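PDB 7BW9: serine acetyltransferase 1, putative from Entamoeba histolytica, which probably catalyses the O-acetylation of serine, a step of cysteine biosynthesis, and is seen here with bound cysteine. Local coordinates for residues His71-Tyr80 and Leu142-Glu153. Numbering follows the deposited sequence.
Sequences HIQNSIEAYY and LYMNGDIEYSRE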
ATOM      1  N   HIS A  71       6.448 -17.677  18.213  1.00 27.65           N
ATOM      2  CA  HIS A  71       5.277 -16.935  17.761  1.00 27.53           C
ATOM      3  C   HIS A  71       4.622 -17.636  16.571  1.00 28.14           C
ATOM      4  O   HIS A  71       3.389 -17.687  16.473  1.00 28.56           O
ATOM      5  CB  HIS A  71       5.646 -15.496  17.407  1.00 22.60           C
ATOM      6  CG  HIS A  71       4.536 -14.742  16.741  1.00 34.45           C
ATOM      7  ND1 HIS A  71       3.659 -13.938  17.437  1.00 36.79           N
ATOM      8  CD2 HIS A  71       4.147 -14.687  15.443  1.00 40.94           C
ATOM      9  CE1 HIS A  71       2.780 -13.419  16.598  1.00 35.30           C
ATOM     10  NE2 HIS A  71       3.054 -13.856  15.381  1.00 43.09           N
ATOM     11  N   ILE A  72       5.426 -18.194  15.662  1.00 25.96           N
ATOM     12  CA  ILE A  72       4.843 -18.915  14.530  1.00 24.28           C
ATOM     13  C   ILE A  72       4.107 -20.147  15.026  1.00 26.87           C
ATOM     14  O   ILE A  72       2.977 -20.426  14.603  1.00 24.10           O
ATOM     15  CB  ILE A  72       5.922 -19.281  13.490  1.00 23.39           C
ATOM     16  CG1 ILE A  72       6.475 -18.020  12.820  1.00 23.36           C
ATOM     17  CG2 ILE A  72       5.362 -20.241  12.426  1.00 16.57           C
ATOM     18  CD1 ILE A  72       7.729 -18.263  12.004  1.00 17.55           C
ATOM     19  N   GLN A  73       4.728 -20.893  15.951  1.00 27.53           N
ATOM     20  CA  GLN A  73       4.087 -22.091  16.478  1.00 32.08           C
ATOM     21  C   GLN A  73       2.756 -21.750  17.139  1.00 29.78           C
ATOM     22  O   GLN A  73       1.751 -22.436  16.916  1.00 27.25           O
ATOM     23  CB  GLN A  73       5.028 -22.806  17.450  1.00 36.34           C
ATOM     24  CG  GLN A  73       4.358 -23.949  18.205  1.00 45.54           C
ATOM     25  CD  GLN A  73       5.321 -25.047  18.637  1.00 51.47           C
ATOM     26  OE1 GLN A  73       6.529 -24.987  18.383  1.00 46.23           O
ATOM     27  NE2 GLN A  73       4.779 -26.071  19.291  1.00 56.47           N
ATOM     28  N   ASN A  74       2.710 -20.661  17.907  1.00 31.39           N
ATOM     29  CA  ASN A  74       1.458 -20.299  18.570  1.00 32.47           C
ATOM     30  C   ASN A  74       0.371 -19.902  17.579  1.00 31.42           C
ATOM     31  O   ASN A  74      -0.811 -20.178  17.824  1.00 30.34           O
ATOM     32  CB  ASN A  74       1.691 -19.172  19.577  1.00 36.77           C
ATOM     33  CG  ASN A  74       2.544 -19.614  20.746  1.00 50.30           C
ATOM     34  OD1 ASN A  74       2.738 -20.815  20.965  1.00 46.66           O
ATOM     35  ND2 ASN A  74       3.061 -18.649  21.508  1.00 52.13           N
ATOM     36  N   SER A  75       0.729 -19.250  16.471  1.00 21.76           N
ATOM     37  CA  SER A  75      -0.301 -18.887  15.503  1.00 30.70           C
ATOM     38  C   SER A  75      -0.817 -20.108  14.756  1.00 26.45           C
ATOM     39  O   SER A  75      -2.018 -20.202  14.470  1.00 27.65           O
ATOM     40  CB  SER A  75       0.233 -17.845  14.525  1.00 25.28           C
ATOM     41  OG  SER A  75       0.919 -16.821  15.223  1.00 34.34           O
ATOM     42  N   ILE A  76       0.070 -21.047  14.412  1.00 25.08           N
ATOM     43  CA  ILE A  76      -0.372 -22.222  13.663  1.00 30.23           C
ATOM     44  C   ILE A  76      -1.269 -23.097  14.534  1.00 28.92           C
ATOM     45  O   ILE A  76      -2.310 -23.587  14.074  1.00 27.05           O
ATOM     46  CB  ILE A  76       0.832 -23.003  13.100  1.00 26.89           C
ATOM     47  CG1 ILE A  76       1.584 -22.150  12.070  1.00 26.27           C
ATOM     48  CG2 ILE A  76       0.371 -24.297  12.444  1.00 24.58           C
ATOM     49  CD1 ILE A  76       2.885 -22.756  11.613  1.00 20.19           C
ATOM     50  N   GLU A  77      -0.902 -23.273  15.813  1.00 28.88           N
ATOM     51  CA  GLU A  77      -1.751 -23.991  16.762  1.00 32.41           C
ATOM     52  C   GLU A  77      -3.156 -23.422  16.799  1.00 35.30           C
ATOM     53  O   GLU A  77      -4.137 -24.174  16.813  1.00 37.45           O
ATOM     54  CB  GLU A  77      -1.162 -23.920  18.168  1.00 40.65           C
ATOM     55  CG  GLU A  77       0.035 -24.789  18.404  1.00 48.97           C
ATOM     56  CD  GLU A  77       0.337 -24.955  19.881  1.00 53.39           C
ATOM     57  OE1 GLU A  77      -0.595 -24.809  20.709  1.00 59.22           O
ATOM     58  OE2 GLU A  77       1.514 -25.207  20.210  1.00 53.08           O
ATOM     59  N   ALA A  78      -3.270 -22.090  16.841  1.00 39.10           N
ATOM     60  CA  ALA A  78      -4.582 -21.462  16.928  1.00 34.69           C
ATOM     61  C   ALA A  78      -5.463 -21.878  15.762  1.00 37.88           C
ATOM     62  O   ALA A  78      -6.651 -22.167  15.944  1.00 34.79           O
ATOM     63  CB  ALA A  78      -4.434 -19.941  16.990  1.00 33.69           C
ATOM     64  N   TYR A  79      -4.896 -21.943  14.556  1.00 36.31           N
ATOM     65  CA  TYR A  79      -5.679 -22.370  13.402  1.00 28.14           C
ATOM     66  C   TYR A  79      -5.846 -23.888  13.335  1.00 32.96           C
ATOM     67  O   TYR A  79      -6.827 -24.368  12.754  1.00 36.28           O
ATOM     68  CB  TYR A  79      -5.026 -21.884  12.109  1.00 27.22           C
ATOM     69  CG  TYR A  79      -5.190 -20.411  11.781  1.00 32.15           C
ATOM     70  CD1 TYR A  79      -6.363 -19.926  11.204  1.00 31.40           C
ATOM     71  CD2 TYR A  79      -4.146 -19.517  11.992  1.00 30.87           C
ATOM     72  CE1 TYR A  79      -6.496 -18.587  10.876  1.00 30.32           C
ATOM     73  CE2 TYR A  79      -4.271 -18.180  11.666  1.00 31.28           C
ATOM     74  CZ  TYR A  79      -5.446 -17.718  11.112  1.00 34.05           C
ATOM     75  OH  TYR A  79      -5.557 -16.379  10.795  1.00 38.04           O
ATOM     76  N   TYR A  80      -4.900 -24.649  13.899  1.00 27.80           N
ATOM     77  CA  TYR A  80      -4.843 -26.103  13.756  1.00 29.21           C
ATOM     78  C   TYR A  80      -4.579 -26.792  15.088  1.00 32.39           C
ATOM     79  O   TYR A  80      -5.463 -26.860  15.945  1.00 40.94           O
ATOM     80  CB  TYR A  80      -3.746 -26.516  12.769  1.00 32.54           C
ATOM     81  CG  TYR A  80      -3.918 -25.996  11.369  1.00 29.84           C
ATOM     82  CD1 TYR A  80      -4.709 -26.669  10.445  1.00 35.96           C
ATOM     83  CD2 TYR A  80      -3.267 -24.836  10.956  1.00 34.46           C
ATOM     84  CE1 TYR A  80      -4.862 -26.190   9.147  1.00 34.05           C
ATOM     85  CE2 TYR A  80      -3.413 -24.346   9.662  1.00 32.54           C
ATOM     86  CZ  TYR A  80      -4.212 -25.023   8.764  1.00 34.90           C
ATOM     87  OH  TYR A  80      -4.341 -24.537   7.485  1.00 27.94           O
ATOM     88  N   LEU A 142       6.159 -23.003   5.432  1.00 22.95           N
ATOM     89  CA  LEU A 142       5.023 -23.302   6.289  1.00 22.01           C
ATOM     90  C   LEU A 142       3.879 -23.874   5.465  1.00 24.67           C
ATOM     91  O   LEU A 142       3.304 -24.913   5.812  1.00 19.92           O
ATOM     92  CB  LEU A 142       4.596 -22.040   7.036  1.00 18.53           C
ATOM     93  CG  LEU A 142       5.722 -21.396   7.849  1.00 20.74           C
ATOM     94  CD1 LEU A 142       5.251 -20.096   8.490  1.00 14.23           C
ATOM     95  CD2 LEU A 142       6.229 -22.383   8.910  1.00 17.44           C
ATOM     96  N   TYR A 143       3.579 -23.228   4.335  1.00 21.14           N
ATOM     97  CA  TYR A 143       2.463 -23.654   3.496  1.00 20.99           C
ATOM     98  C   TYR A 143       2.687 -25.064   2.959  1.00 23.97           C
ATOM     99  O   TYR A 143       1.776 -25.899   2.992  1.00 24.15           O
ATOM    100  CB  TYR A 143       2.269 -22.642   2.362  1.00 16.51           C
ATOM    101  CG  TYR A 143       1.312 -23.048   1.257  1.00 21.84           C
ATOM    102  CD1 TYR A 143       1.732 -23.882   0.222  1.00 18.45           C
ATOM    103  CD2 TYR A 143       0.006 -22.550   1.216  1.00 20.90           C
ATOM    104  CE1 TYR A 143       0.876 -24.251  -0.803  1.00 23.87           C
ATOM    105  CE2 TYR A 143      -0.865 -22.904   0.181  1.00 19.96           C
ATOM    106  CZ  TYR A 143      -0.420 -23.749  -0.825  1.00 23.19           C
ATOM    107  OH  TYR A 143      -1.254 -24.113  -1.859  1.00 29.44           O
ATOM    108  N   MET A 144       3.906 -25.349   2.481  1.00 22.22           N
ATOM    109  CA  MET A 144       4.222 -26.656   1.903  1.00 22.53           C
ATOM    110  C   MET A 144       4.155 -27.784   2.928  1.00 29.41           C
ATOM    111  O   MET A 144       3.952 -28.942   2.551  1.00 24.00           O
ATOM    112  CB  MET A 144       5.616 -26.634   1.267  1.00 19.60           C
ATOM    113  CG  MET A 144       5.721 -25.838  -0.027  1.00 25.83           C
ATOM    114  SD  MET A 144       4.532 -26.333  -1.297  1.00 39.62           S
ATOM    115  CE  MET A 144       4.910 -28.092  -1.402  1.00 38.40           C
ATOM    116  N   ASN A 145       4.316 -27.485   4.214  1.00 22.95           N
ATOM    117  CA  ASN A 145       4.183 -28.508   5.235  1.00 23.74           C
ATOM    118  C   ASN A 145       2.809 -28.515   5.885  1.00 24.96           C
ATOM    119  O   ASN A 145       2.625 -29.172   6.912  1.00 31.91           O
ATOM    120  CB  ASN A 145       5.285 -28.355   6.270  1.00 22.28           C
ATOM    121  CG  ASN A 145       6.642 -28.741   5.716  1.00 25.93           C
ATOM    122  OD1 ASN A 145       7.091 -29.868   5.895  1.00 34.88           O
ATOM    123  ND2 ASN A 145       7.299 -27.808   5.034  1.00 23.47           N
ATOM    124  N   GLY A 146       1.838 -27.824   5.299  1.00 26.29           N
ATOM    125  CA  GLY A 146       0.433 -28.062   5.583  1.00 23.33           C
ATOM    126  C   GLY A 146      -0.306 -26.920   6.233  1.00 28.71           C
ATOM    127  O   GLY A 146      -1.530 -27.026   6.401  1.00 33.77           O
ATOM    128  N   ASP A 147       0.360 -25.832   6.624  1.00 27.12           N
ATOM    129  CA  ASP A 147      -0.318 -24.714   7.282  1.00 31.50           C
ATOM    130  C   ASP A 147      -0.715 -23.698   6.221  1.00 27.09           C
ATOM    131  O   ASP A 147       0.087 -22.847   5.827  1.00 29.19           O
ATOM    132  CB  ASP A 147       0.568 -24.068   8.342  1.00 28.68           C
ATOM    133  CG  ASP A 147       0.196 -22.612   8.593  1.00 37.71           C
ATOM    134  OD1 ASP A 147      -1.022 -22.303   8.626  1.00 39.38           O
ATOM    135  OD2 ASP A 147       1.114 -21.766   8.698  1.00 39.15           O
ATOM    136  N   ILE A 148      -1.955 -23.770   5.752  1.00 29.87           N
ATOM    137  CA  ILE A 148      -2.361 -22.818   4.729  1.00 31.45           C
ATOM    138  C   ILE A 148      -2.933 -21.542   5.335  1.00 30.11           C
ATOM    139  O   ILE A 148      -2.912 -20.497   4.675  1.00 32.68           O
ATOM    140  CB  ILE A 148      -3.350 -23.448   3.733  1.00 34.19           C
ATOM    141  CG1 ILE A 148      -4.685 -23.765   4.412  1.00 37.79           C
ATOM    142  CG2 ILE A 148      -2.731 -24.690   3.105  1.00 29.92           C
ATOM    143  CD1 ILE A 148      -5.691 -24.399   3.493  1.00 42.03           C
ATOM    144  N   GLU A 149      -3.387 -21.582   6.589  1.00 27.13           N
ATOM    145  CA  GLU A 149      -4.049 -20.424   7.178  1.00 25.93           C
ATOM    146  C   GLU A 149      -3.042 -19.399   7.690  1.00 25.29           C
ATOM    147  O   GLU A 149      -3.123 -18.215   7.341  1.00 22.84           O
ATOM    148  CB  GLU A 149      -4.974 -20.863   8.308  1.00 30.18           C
ATOM    149  CG  GLU A 149      -5.979 -21.949   7.950  1.00 35.17           C
ATOM    150  CD  GLU A 149      -7.354 -21.416   7.564  1.00 39.59           C
ATOM    151  OE1 GLU A 149      -7.698 -20.277   7.951  1.00 41.37           O
ATOM    152  OE2 GLU A 149      -8.099 -22.152   6.877  1.00 49.06           O
ATOM    153  N   TYR A 150      -2.096 -19.820   8.538  1.00 20.85           N
ATOM    154  CA  TYR A 150      -1.193 -18.829   9.115  1.00 23.65           C
ATOM    155  C   TYR A 150      -0.203 -18.309   8.078  1.00 17.73           C
ATOM    156  O   TYR A 150       0.141 -17.126   8.095  1.00 20.65           O
ATOM    157  CB  TYR A 150      -0.445 -19.372  10.336  1.00 21.22           C
ATOM    158  CG  TYR A 150       0.698 -18.444  10.691  1.00 15.40           C
ATOM    159  CD1 TYR A 150       0.456 -17.194  11.252  1.00 21.21           C
ATOM    160  CD2 TYR A 150       2.001 -18.769  10.365  1.00 19.14           C
ATOM    161  CE1 TYR A 150       1.494 -16.328  11.536  1.00 20.43           C
ATOM    162  CE2 TYR A 150       3.040 -17.917  10.636  1.00 17.09           C
ATOM    163  CZ  TYR A 150       2.792 -16.703  11.218  1.00 21.00           C
ATOM    164  OH  TYR A 150       3.859 -15.877  11.476  1.00 26.06           O
ATOM    165  N   SER A 151       0.271 -19.171   7.169  1.00 17.85           N
ATOM    166  CA  SER A 151       1.159 -18.690   6.112  1.00 21.75           C
ATOM    167  C   SER A 151       0.494 -17.595   5.267  1.00 16.18           C
ATOM    168  O   SER A 151       1.178 -16.685   4.784  1.00 13.91           O
ATOM    169  CB  SER A 151       1.619 -19.857   5.237  1.00 14.58           C
ATOM    170  OG  SER A 151       0.536 -20.454   4.551  1.00 19.79           O
ATOM    171  N   ARG A 152      -0.834 -17.650   5.116  1.00 18.32           N
ATOM    172  CA  ARG A 152      -1.550 -16.615   4.372  1.00 16.36           C
ATOM    173  C   ARG A 152      -1.659 -15.335   5.184  1.00 16.98           C
ATOM    174  O   ARG A 152      -1.411 -14.236   4.668  1.00 17.83           O
ATOM    175  CB  ARG A 152      -2.942 -17.111   3.973  1.00 21.40           C
ATOM    176  CG  ARG A 152      -3.784 -16.063   3.240  1.00 21.18           C
ATOM    177  CD  ARG A 152      -3.241 -15.796   1.831  1.00 23.60           C
ATOM    178  NE  ARG A 152      -3.892 -14.668   1.164  1.00 27.81           N
ATOM    179  CZ  ARG A 152      -4.991 -14.765   0.417  1.00 23.50           C
ATOM    180  NH1 ARG A 152      -5.583 -15.940   0.247  1.00 23.05           N
ATOM    181  NH2 ARG A 152      -5.512 -13.686  -0.145  1.00 21.19           N
ATOM    182  N   GLU A 153      -2.056 -15.460   6.456  1.00 19.63           N
ATOM    183  CA  GLU A 153      -2.047 -14.327   7.373  1.00 20.24           C
ATOM    184  C   GLU A 153      -0.684 -13.639   7.376  1.00 20.03           C
ATOM    185  O   GLU A 153      -0.586 -12.408   7.289  1.00 13.96           O
ATOM    186  CB  GLU A 153      -2.416 -14.806   8.781  1.00 21.75           C
ATOM    187  CG  GLU A 153      -2.675 -13.697   9.790  1.00 30.92           C
ATOM    188  CD  GLU A 153      -2.827 -14.234  11.217  1.00 39.29           C
ATOM    189  OE1 GLU A 153      -3.953 -14.633  11.592  1.00 37.94           O
ATOM    190  OE2 GLU A 153      -1.815 -14.279  11.953  1.00 49.67           O
TER
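In the helical N-terminal domain of this left-handed beta-helix enzyme, the end of helix 58-79 packs against the start of helix 148-162, with Tyr-150 as a knob among His-71, Ile-72, Ser-75 and Ile-76. The axes of segments 71-79 and 148-153 run at 127° to each other. Tyr-150 has its CG anti to the backbone N (chi1 167°), which carries the ring between these side chains. Its CD1 lies 3.3 Å from Ser-75 CB, and its CE2 3.7 Å from Ile-72 CG2. The hydroxyl of Tyr-150 is hydrogen-bonded to Glu-37. Leu-142, from the end of helix 128-144, adds its CD1 against Ile-72 CG2.

Helix 128-144 ends in a Schellman motif, with Gly-146 as the positive-phi C-prime residue. Asp-147 then N-caps the next helix: its OD1 accepts from Tyr-150 N at 2.7 Å through the syn lone pair. Tyr-80 closes on this turn. Its OH accepts from Ile-148 N (3.0 Å) and Glu-149 N (3.2 Å), both bent bonds, so one oxygen takes two successive backbone N-H groups.

Glu-149 CB sits over one face of the Tyr-79 ring in a CH-pi contact, 3.6 Å from the centroid. Tyr-79 OH donates to Glu-153 OE1 at 2.5 Å, from above the carboxylate plane. Arg-125 of the second subunit forms a salt bridge with Glu-153 OE1 and a hydrogen bond with Tyr-79 OH. Ser-119 OG of that subunit is hydrogen-bonded to Glu-149 OE2.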